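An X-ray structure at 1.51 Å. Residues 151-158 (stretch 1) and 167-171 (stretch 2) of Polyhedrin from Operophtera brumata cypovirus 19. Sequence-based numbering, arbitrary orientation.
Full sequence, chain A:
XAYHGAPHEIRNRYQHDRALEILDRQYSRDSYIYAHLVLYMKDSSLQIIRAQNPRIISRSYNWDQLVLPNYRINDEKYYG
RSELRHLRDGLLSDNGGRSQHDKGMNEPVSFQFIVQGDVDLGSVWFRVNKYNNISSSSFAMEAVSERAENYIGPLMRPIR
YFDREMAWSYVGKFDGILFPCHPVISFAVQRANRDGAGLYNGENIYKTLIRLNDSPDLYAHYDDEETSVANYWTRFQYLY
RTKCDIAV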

# COMPACT_ATOMS: atom_id res chain seq x y z
N TYR A 151 5.42 -22.30 4.00
CA TYR A 151 5.38 -22.63 2.57
C TYR A 151 4.40 -23.78 2.39
O TYR A 151 4.77 -24.97 2.40
CB TYR A 151 6.79 -22.94 2.03
CG TYR A 151 7.59 -21.66 1.92
CD1 TYR A 151 8.31 -21.18 3.01
CD2 TYR A 151 7.55 -20.88 0.77
CE1 TYR A 151 9.01 -20.00 2.94
CE2 TYR A 151 8.25 -19.68 0.70
CZ TYR A 151 8.98 -19.25 1.78
OH TYR A 151 9.68 -18.07 1.71
N ILE A 152 3.13 -23.39 2.23
CA ILE A 152 2.00 -24.29 2.46
C ILE A 152 1.55 -25.09 1.24
O ILE A 152 0.62 -25.89 1.35
CB ILE A 152 0.77 -23.50 2.97
CG1 ILE A 152 0.37 -22.41 1.97
CG2 ILE A 152 1.08 -22.86 4.33
CD1 ILE A 152 -1.04 -21.93 2.13
N GLY A 153 2.21 -24.88 0.10
CA GLY A 153 1.82 -25.53 -1.15
C GLY A 153 1.33 -26.96 -1.04
O GLY A 153 0.24 -27.29 -1.49
N PRO A 154 2.14 -27.85 -0.46
CA PRO A 154 1.77 -29.27 -0.43
C PRO A 154 0.64 -29.57 0.55
O PRO A 154 -0.06 -30.57 0.40
CB PRO A 154 3.07 -29.96 -0.00
CG PRO A 154 3.78 -28.95 0.83
CD PRO A 154 3.43 -27.60 0.21
N LEU A 155 0.44 -28.69 1.52
CA LEU A 155 -0.64 -28.86 2.49
C LEU A 155 -1.98 -28.47 1.89
O LEU A 155 -3.03 -28.69 2.50
CB LEU A 155 -0.41 -27.99 3.71
CG LEU A 155 0.92 -28.15 4.44
CD1 LEU A 155 0.85 -27.35 5.73
CD2 LEU A 155 1.26 -29.65 4.70
N MET A 156 -1.95 -27.86 0.72
CA MET A 156 -3.18 -27.37 0.11
C MET A 156 -3.88 -28.49 -0.64
O MET A 156 -3.27 -29.52 -0.97
CB MET A 156 -2.90 -26.20 -0.83
CG MET A 156 -2.09 -25.09 -0.21
SD MET A 156 -1.77 -23.72 -1.32
CE MET A 156 -3.19 -22.70 -0.97
N ARG A 157 -5.17 -28.29 -0.86
CA ARG A 157 -5.98 -29.24 -1.60
C ARG A 157 -6.46 -28.57 -2.87
O ARG A 157 -7.17 -27.55 -2.83
CB ARG A 157 -7.17 -29.73 -0.77
CG ARG A 157 -6.77 -30.69 0.35
CD ARG A 157 -7.99 -31.16 1.14
NE ARG A 157 -8.94 -31.90 0.31
CZ ARG A 157 -10.26 -31.68 0.29
NH1 ARG A 157 -10.78 -30.73 1.05
NH2 ARG A 157 -11.05 -32.42 -0.47
N PRO A 158 -6.07 -29.13 -4.00
CA PRO A 158 -6.38 -28.56 -5.31
C PRO A 158 -7.87 -28.62 -5.61
O PRO A 158 -8.59 -29.46 -5.06
CB PRO A 158 -5.62 -29.46 -6.28
CG PRO A 158 -4.64 -30.20 -5.46
CD PRO A 158 -5.27 -30.36 -4.13
N ALA A 167 -6.79 -24.38 -9.05
CA ALA A 167 -6.79 -23.59 -7.82
C ALA A 167 -6.42 -24.49 -6.65
O ALA A 167 -6.60 -25.70 -6.70
CB ALA A 167 -8.13 -22.95 -7.61
N TRP A 168 -5.90 -23.88 -5.59
CA TRP A 168 -5.46 -24.60 -4.42
C TRP A 168 -5.95 -23.94 -3.12
O TRP A 168 -5.88 -22.71 -2.95
CB TRP A 168 -3.93 -24.70 -4.43
CG TRP A 168 -3.41 -25.49 -5.59
CD1 TRP A 168 -3.02 -26.80 -5.57
CD2 TRP A 168 -3.24 -25.05 -6.94
NE1 TRP A 168 -2.61 -27.19 -6.82
CE2 TRP A 168 -2.74 -26.13 -7.68
CE3 TRP A 168 -3.47 -23.84 -7.60
CZ2 TRP A 168 -2.45 -26.05 -9.04
CZ3 TRP A 168 -3.19 -23.75 -8.95
CH2 TRP A 168 -2.69 -24.85 -9.66
N SER A 169 -6.42 -24.78 -2.20
CA SER A 169 -7.08 -24.30 -1.00
C SER A 169 -6.44 -24.77 0.30
O SER A 169 -6.09 -25.94 0.46
CB SER A 169 -8.55 -24.72 -1.03
OG SER A 169 -9.14 -24.59 0.24
N TYR A 170 -6.33 -23.83 1.24
CA TYR A 170 -5.80 -24.08 2.56
C TYR A 170 -6.76 -23.46 3.58
O TYR A 170 -7.24 -22.34 3.39
CB TYR A 170 -4.42 -23.43 2.68
CG TYR A 170 -3.62 -23.78 3.90
CD1 TYR A 170 -3.17 -25.08 4.10
CD2 TYR A 170 -3.28 -22.82 4.83
CE1 TYR A 170 -2.40 -25.40 5.23
CE2 TYR A 170 -2.53 -23.13 5.94
CZ TYR A 170 -2.10 -24.42 6.15
OH TYR A 170 -1.35 -24.73 7.26
N VAL A 171 -7.05 -24.20 4.65
CA VAL A 171 -7.96 -23.71 5.67
C VAL A 171 -7.43 -23.93 7.08
O VAL A 171 -6.59 -24.80 7.33
CB VAL A 171 -9.38 -24.36 5.55
CG1 VAL A 171 -9.88 -24.27 4.11
CG2 VAL A 171 -9.37 -25.81 6.01

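The two stretches are joined by a short antiparallel pairing centred on Arg157 and Ser169, whose backbones exchange two hydrogen bonds. Arg157 N donates to Ser169 O at 2.8 Å and nearly linearly, with an angle of 166° at the hydrogen; Ser169 N returns the bond to Arg157 O at 2.9 Å, somewhat more bent at 149°. The next pair, Pro158 with Trp168, is a non-hydrogen-bonded one, a position that suits proline, which has no amide hydrogen to give. Here the chains draw close, with 4.2 Å between Pro158 CA and Trp168 CA. Two CA-H...O contacts supplement the ladder: Met156 CA lies 3.3 Å from Ser169 O, so this carbonyl receives both an amide and a CA hydrogen, and Pro158 CA lies 3.2 Å from Ala167 O.

Side chains alternate across the sheet. Arg157 and Ser169 share one face; the arginine's end leads away, and its guanidinium, like the serine hydroxyl, finds hydrogen bonds elsewhere in the structure. On the other face Pro158 CG rests 3.8 Å from Trp168 CD1, a compact ring against a broad one.

Met156, buried, reaches across the neighbouring strand with its flexible thioether, placing SD 3.9 Å from Trp168 CB and CE 3.9 Å from Tyr170 CB. Before it, the chain turns through a 3-10 segment, where Met156 N bonds to Gly153 O at 3.2 Å. Ile152 and Leu155, near this turn, both direct their CA-to-CB bonds toward the second stretch and meet Tyr170. Ile152 CG2 sits over one face of that ring, 4.2 Å from its centroid, in a CH-pi contact, while Leu155 CB comes within 3.6 Å of Tyr170 CE1. With its large flat surface, Tyr170 can serve several aliphatic partners at once, and it has the largest covered area of the 470 Å² buried in total.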